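Local coordinates for alkylhydroperoxidase AhpD core: uncharacterized peroxidase-related protein (Ralstonia eutropha, PDB 2PRR), which is an uncharacterised peroxidase-related protein of the carboxymuconolactone decarboxylase family that probably acts as an alkylhydroperoxidase of the AhpD type, at residues V14-I28 and F42-F56. Numbering follows the deposited sequence.
Sequences VPELAALPDDIRQRI and FLTLAHRPDEFRAFF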
loop_
_atom_site.group_PDB
_atom_site.type_symbol
_atom_site.label_atom_id
_atom_site.label_comp_id
_atom_site.label_asym_id
_atom_site.label_seq_id
_atom_site.Cartn_x
_atom_site.Cartn_y
_atom_site.Cartn_z
ATOM N N VAL D 14 -11.963 16.571 30.409
ATOM C CA VAL D 14 -11.256 17.820 30.264
ATOM C C VAL D 14 -11.305 18.497 31.616
ATOM O O VAL D 14 -12.392 18.775 32.114
ATOM C CB VAL D 14 -11.923 18.716 29.232
ATOM C CG1 VAL D 14 -11.121 20.016 29.039
ATOM C CG2 VAL D 14 -12.060 17.946 27.919
ATOM N N PRO D 15 -10.136 18.769 32.217
ATOM C CA PRO D 15 -10.153 19.400 33.520
ATOM C C PRO D 15 -10.551 20.861 33.470
ATOM O O PRO D 15 -10.429 21.506 32.426
ATOM C CB PRO D 15 -8.689 19.304 33.952
ATOM C CG PRO D 15 -7.954 19.396 32.697
ATOM C CD PRO D 15 -8.749 18.540 31.769
ATOM N N GLU D 16 -11.025 21.361 34.609
ATOM C CA GLU D 16 -11.345 22.758 34.777
ATOM C C GLU D 16 -10.031 23.490 34.957
ATOM O O GLU D 16 -9.150 23.014 35.667
ATOM C CB GLU D 16 -12.159 22.973 36.059
ATOM C CG GLU D 16 -13.561 22.431 36.048
ATOM C CD GLU D 16 -14.467 23.223 35.139
ATOM O OE1 GLU D 16 -13.990 24.205 34.522
ATOM O OE2 GLU D 16 -15.659 22.860 35.042
ATOM N N LEU D 17 -9.925 24.662 34.342
ATOM C CA LEU D 17 -8.734 25.496 34.451
ATOM C C LEU D 17 -8.382 25.692 35.930
ATOM O O LEU D 17 -7.214 25.649 36.303
ATOM C CB LEU D 17 -8.956 26.833 33.729
ATOM C CG LEU D 17 -7.790 27.837 33.647
ATOM C CD1 LEU D 17 -6.557 27.202 33.041
ATOM C CD2 LEU D 17 -8.165 29.094 32.861
ATOM N N ALA D 18 -9.394 25.848 36.777
ATOM C CA ALA D 18 -9.184 26.004 38.220
ATOM C C ALA D 18 -8.540 24.789 38.923
ATOM O O ALA D 18 -7.681 24.965 39.783
ATOM C CB ALA D 18 -10.517 26.355 38.893
ATOM N N ALA D 19 -8.918 23.567 38.548
ATOM C CA ALA D 19 -8.378 22.348 39.198
ATOM C C ALA D 19 -6.981 21.897 38.729
ATOM O O ALA D 19 -6.625 20.730 38.894
ATOM C CB ALA D 19 -9.366 21.195 39.019
ATOM N N LEU D 20 -6.187 22.818 38.182
ATOM C CA LEU D 20 -4.893 22.489 37.610
ATOM C C LEU D 20 -3.713 23.184 38.278
ATOM O O LEU D 20 -3.861 24.307 38.815
ATOM C CB LEU D 20 -4.868 22.912 36.135
ATOM C CG LEU D 20 -5.708 22.159 35.109
ATOM C CD1 LEU D 20 -5.618 22.855 33.752
ATOM C CD2 LEU D 20 -5.247 20.702 35.024
ATOM N N PRO D 21 -2.526 22.537 38.196
ATOM C CA PRO D 21 -1.255 23.073 38.661
ATOM C C PRO D 21 -1.056 24.468 38.124
ATOM O O PRO D 21 -1.369 24.727 36.971
ATOM C CB PRO D 21 -0.231 22.130 38.030
ATOM C CG PRO D 21 -0.929 20.839 37.909
ATOM C CD PRO D 21 -2.368 21.171 37.643
ATOM N N ASP D 22 -0.504 25.353 38.949
ATOM C CA ASP D 22 -0.347 26.764 38.578
ATOM C C ASP D 22 0.544 27.002 37.356
ATOM O O ASP D 22 0.321 27.970 36.618
ATOM C CB ASP D 22 0.185 27.576 39.778
ATOM C CG ASP D 22 -0.697 27.439 41.025
ATOM O OD1 ASP D 22 -1.940 27.303 40.872
ATOM O OD2 ASP D 22 -0.140 27.466 42.151
ATOM N N ASP D 23 1.561 26.150 37.170
ATOM C CA ASP D 23 2.473 26.265 36.007
ATOM C C ASP D 23 1.720 26.040 34.687
ATOM O O ASP D 23 1.892 26.800 33.728
ATOM C CB ASP D 23 3.717 25.349 36.121
ATOM C CG ASP D 23 3.385 23.858 36.272
ATOM O OD1 ASP D 23 2.309 23.513 36.794
ATOM O OD2 ASP D 23 4.238 23.020 35.894
ATOM N N ILE D 24 0.878 25.005 34.685
ATOM C CA ILE D 24 0.002 24.653 33.571
ATOM C C ILE D 24 -1.045 25.749 33.406
ATOM O O ILE D 24 -1.236 26.251 32.300
ATOM C CB ILE D 24 -0.699 23.291 33.822
ATOM C CG1 ILE D 24 0.348 22.167 33.781
ATOM C CG2 ILE D 24 -1.840 23.073 32.822
ATOM C CD1 ILE D 24 -0.197 20.815 34.113
ATOM N N ARG D 25 -1.719 26.125 34.497
ATOM C CA ARG D 25 -2.697 27.214 34.434
ATOM C C ARG D 25 -2.103 28.489 33.824
ATOM O O ARG D 25 -2.779 29.184 33.059
ATOM C CB ARG D 25 -3.239 27.565 35.811
ATOM C CG ARG D 25 -4.116 26.523 36.488
ATOM C CD ARG D 25 -4.829 27.080 37.748
ATOM N NE ARG D 25 -5.740 28.189 37.406
ATOM C CZ ARG D 25 -5.438 29.497 37.399
ATOM N NH1 ARG D 25 -4.230 29.955 37.749
ATOM N NH2 ARG D 25 -6.371 30.370 37.032
ATOM N N GLN D 26 -0.845 28.793 34.160
ATOM C CA GLN D 26 -0.175 30.011 33.668
ATOM C C GLN D 26 0.153 29.924 32.165
ATOM O O GLN D 26 0.075 30.924 31.449
ATOM C CB GLN D 26 1.085 30.327 34.516
ATOM C CG GLN D 26 1.870 31.594 34.105
ATOM N N ARG D 27 0.519 28.739 31.685
ATOM C CA ARG D 27 0.804 28.562 30.262
ATOM C C ARG D 27 -0.492 28.736 29.466
ATOM O O ARG D 27 -0.496 29.382 28.412
ATOM C CB ARG D 27 1.421 27.199 29.988
ATOM C CG ARG D 27 1.699 26.946 28.515
ATOM C CD ARG D 27 2.087 25.514 28.286
ATOM N NE ARG D 27 3.478 25.246 28.611
ATOM C CZ ARG D 27 4.495 25.441 27.776
ATOM N NH1 ARG D 27 4.309 25.962 26.561
ATOM N NH2 ARG D 27 5.718 25.119 28.173
ATOM N N ILE D 28 -1.581 28.162 29.977
ATOM C CA ILE D 28 -2.906 28.292 29.362
ATOM C C ILE D 28 -3.373 29.757 29.359
ATOM O O ILE D 28 -3.928 30.239 28.369
ATOM C CB ILE D 28 -3.954 27.402 30.072
ATOM C CG1 ILE D 28 -3.616 25.920 29.866
ATOM C CG2 ILE D 28 -5.364 27.694 29.559
ATOM C CD1 ILE D 28 -4.504 24.975 30.658
ATOM N N PHE D 42 -4.207 22.342 24.611
ATOM C CA PHE D 42 -3.801 22.608 25.994
ATOM C C PHE D 42 -4.771 22.006 27.009
ATOM O O PHE D 42 -4.361 21.413 27.993
ATOM C CB PHE D 42 -3.706 24.123 26.284
ATOM C CG PHE D 42 -2.630 24.839 25.514
ATOM C CD1 PHE D 42 -1.333 24.892 25.990
ATOM C CD2 PHE D 42 -2.923 25.487 24.312
ATOM C CE1 PHE D 42 -0.336 25.571 25.264
ATOM C CE2 PHE D 42 -1.928 26.152 23.585
ATOM C CZ PHE D 42 -0.642 26.190 24.067
ATOM N N LEU D 43 -6.060 22.176 26.766
ATOM C CA LEU D 43 -7.071 21.716 27.684
ATOM C C LEU D 43 -7.225 20.214 27.667
ATOM O O LEU D 43 -7.462 19.612 28.709
ATOM C CB LEU D 43 -8.398 22.376 27.335
ATOM C CG LEU D 43 -8.380 23.906 27.475
ATOM C CD1 LEU D 43 -9.521 24.512 26.669
ATOM C CD2 LEU D 43 -8.417 24.317 28.955
ATOM N N THR D 44 -7.098 19.604 26.495
ATOM C CA THR D 44 -7.259 18.149 26.387
ATOM C C THR D 44 -6.080 17.397 26.975
ATOM O O THR D 44 -6.263 16.387 27.670
ATOM C CB THR D 44 -7.520 17.697 24.914
ATOM O OG1 THR D 44 -6.466 18.162 24.058
ATOM C CG2 THR D 44 -8.838 18.252 24.428
ATOM N N LEU D 45 -4.867 17.880 26.701
ATOM C CA LEU D 45 -3.654 17.253 27.259
ATOM C C LEU D 45 -3.487 17.530 28.757
ATOM O O LEU D 45 -2.801 16.780 29.441
ATOM C CB LEU D 45 -2.390 17.648 26.488
ATOM C CG LEU D 45 -2.286 17.165 25.031
ATOM C CD1 LEU D 45 -0.989 17.666 24.463
ATOM C CD2 LEU D 45 -2.394 15.603 24.818
ATOM N N ALA D 46 -4.146 18.574 29.273
ATOM C CA ALA D 46 -4.105 18.897 30.714
ATOM C C ALA D 46 -4.703 17.769 31.598
ATOM O O ALA D 46 -4.581 17.825 32.819
ATOM C CB ALA D 46 -4.796 20.237 30.985
ATOM N N HIS D 47 -5.378 16.791 30.973
ATOM C CA HIS D 47 -5.864 15.566 31.622
ATOM C C HIS D 47 -4.687 14.735 32.172
ATOM O O HIS D 47 -4.840 14.020 33.151
ATOM C CB HIS D 47 -6.674 14.729 30.598
ATOM C CG HIS D 47 -7.114 13.383 31.096
ATOM N ND1 HIS D 47 -8.095 13.220 32.054
ATOM C CD2 HIS D 47 -6.733 12.134 30.733
ATOM C CE1 HIS D 47 -8.274 11.930 32.284
ATOM N NE2 HIS D 47 -7.465 11.247 31.490
ATOM N N ARG D 48 -3.529 14.801 31.517
ATOM C CA ARG D 48 -2.319 14.132 31.987
ATOM C C ARG D 48 -1.204 15.184 32.116
ATOM O O ARG D 48 -0.351 15.256 31.231
ATOM C CB ARG D 48 -1.893 13.045 31.008
ATOM C CG ARG D 48 -2.901 11.904 30.827
ATOM C CD ARG D 48 -3.156 11.137 32.107
ATOM N NE ARG D 48 -3.807 9.866 31.838
ATOM C CZ ARG D 48 -3.160 8.764 31.445
ATOM N NH1 ARG D 48 -1.851 8.795 31.250
ATOM N NH2 ARG D 48 -3.819 7.618 31.239
ATOM N N PRO D 49 -1.199 15.996 33.220
ATOM C CA PRO D 49 -0.252 17.128 33.484
ATOM C C PRO D 49 1.238 16.890 33.199
ATOM O O PRO D 49 1.902 17.749 32.636
ATOM C CB PRO D 49 -0.483 17.422 34.965
ATOM C CG PRO D 49 -1.882 17.116 35.176
ATOM C CD PRO D 49 -2.150 15.865 34.342
ATOM N N ASP D 50 1.769 15.746 33.590
ATOM C CA ASP D 50 3.163 15.438 33.296
ATOM C C ASP D 50 3.466 15.311 31.812
ATOM O O ASP D 50 4.567 15.636 31.381
ATOM C CB ASP D 50 3.608 14.157 34.020
ATOM C CG ASP D 50 3.792 14.365 35.531
ATOM O OD1 ASP D 50 3.894 15.538 35.988
ATOM O OD2 ASP D 50 3.851 13.341 36.252
ATOM N N GLU D 51 2.498 14.843 31.035
ATOM C CA GLU D 51 2.676 14.684 29.583
ATOM C C GLU D 51 2.506 16.069 28.946
ATOM O O GLU D 51 3.217 16.463 28.032
ATOM C CB GLU D 51 1.681 13.655 29.058
ATOM C CG GLU D 51 1.742 12.361 29.841
ATOM C CD GLU D 51 0.729 11.332 29.404
ATOM O OE1 GLU D 51 0.314 11.354 28.227
ATOM O OE2 GLU D 51 0.346 10.501 30.261
ATOM N N PHE D 52 1.551 16.813 29.456
ATOM C CA PHE D 52 1.354 18.199 29.065
ATOM C C PHE D 52 2.671 18.981 29.183
ATOM O O PHE D 52 3.077 19.676 28.255
ATOM C CB PHE D 52 0.301 18.813 30.007
ATOM C CG PHE D 52 0.039 20.255 29.781
ATOM C CD1 PHE D 52 0.900 21.216 30.284
ATOM C CD2 PHE D 52 -1.094 20.665 29.121
ATOM C CE1 PHE D 52 0.663 22.535 30.092
ATOM C CE2 PHE D 52 -1.332 22.002 28.932
ATOM C CZ PHE D 52 -0.442 22.940 29.427
ATOM N N ARG D 53 3.344 18.868 30.322
ATOM C CA ARG D 53 4.582 19.633 30.521
ATOM C C ARG D 53 5.660 19.202 29.538
ATOM O O ARG D 53 6.371 20.038 28.965
ATOM C CB ARG D 53 5.092 19.517 31.968
ATOM C CG ARG D 53 4.184 20.175 33.013
ATOM C CD ARG D 53 4.761 20.092 34.420
ATOM N NE ARG D 53 3.788 20.486 35.461
ATOM C CZ ARG D 53 3.128 19.643 36.260
ATOM N NH1 ARG D 53 3.263 18.317 36.161
ATOM N NH2 ARG D 53 2.287 20.141 37.154
ATOM N N ALA D 54 5.773 17.895 29.337
ATOM C CA ALA D 54 6.789 17.351 28.448
ATOM C C ALA D 54 6.487 17.646 26.967
ATOM O O ALA D 54 7.405 17.809 26.151
ATOM C CB ALA D 54 6.937 15.848 28.692
ATOM N N PHE D 55 5.207 17.694 26.622
ATOM C CA PHE D 55 4.772 17.983 25.255
ATOM C C PHE D 55 5.130 19.417 24.908
ATOM O O PHE D 55 5.827 19.678 23.924
ATOM C CB PHE D 55 3.243 17.779 25.150
ATOM C CG PHE D 55 2.669 17.946 23.755
ATOM C CD1 PHE D 55 2.262 19.184 23.294
ATOM C CD2 PHE D 55 2.500 16.842 22.924
ATOM C CE1 PHE D 55 1.735 19.331 22.039
ATOM C CE2 PHE D 55 1.966 16.978 21.673
ATOM C CZ PHE D 55 1.579 18.216 21.224
ATOM N N PHE D 56 4.657 20.353 25.713
ATOM C CA PHE D 56 4.898 21.750 25.392
ATOM C C PHE D 56 6.346 22.155 25.463
ATOM O O PHE D 56 6.796 22.968 24.684
ATOM C CB PHE D 56 3.951 22.667 26.151
ATOM C CG PHE D 56 2.552 22.557 25.659
ATOM C CD1 PHE D 56 2.188 23.153 24.463
ATOM C CD2 PHE D 56 1.619 21.795 26.329
ATOM C CE1 PHE D 56 0.925 23.006 23.978
ATOM C CE2 PHE D 56 0.348 21.658 25.845
ATOM C CZ PHE D 56 0.001 22.264 24.673
HETATM O O HOH W 1 6.294 22.399 29.907
#
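Ile24 and Phe52 form the dense centre of this contact, a good example of an apolar core bordered by charged groups. The CG2 branch of Ile24 lies over one face of the Phe52 ring in a CH-pi contact, 3.9 Å from the centroid, while Phe56 CD2 covers the opposite face and leaves the ring sandwiched. The other branch, with CG1 anti to the carbonyl carbon (chi1 -68°), carries Ile24 CD1 to 3.5 Å from Pro49 CB, at the first turn of helix 49-56. Ile28 CG1 extends the core to Phe42 CB, and Ala46 CB receives Pro15 CG at 3.7 Å with Leu20 beside it. In this all-helical fold of the AhpD-like family, the N-terminal arm and helix 22-28 pack against two consecutive helices, 42-45 and 49-56, linked by a type I beta turn; helices 22-28 and 49-56 cross at 49°.

Toward solvent the packing gives way to polar groups. Arg53 NE donates to the syn lone pair of Asp23 OD2 at 2.6 Å, the two planes nearly coplanar, whereas Arg53 NH2 reaches Asp23 OD1 in a weak bond only; Asp50 OD1 forms a salt bridge with Arg53 NH1 at 2.9 Å. Arg27, bent at chi3 (-80°), lays its guanidinium over Phe56 CB, with NH1 salt-bridged to Asp60, and a water accepts weakly from NH2 while donating to Arg53 O.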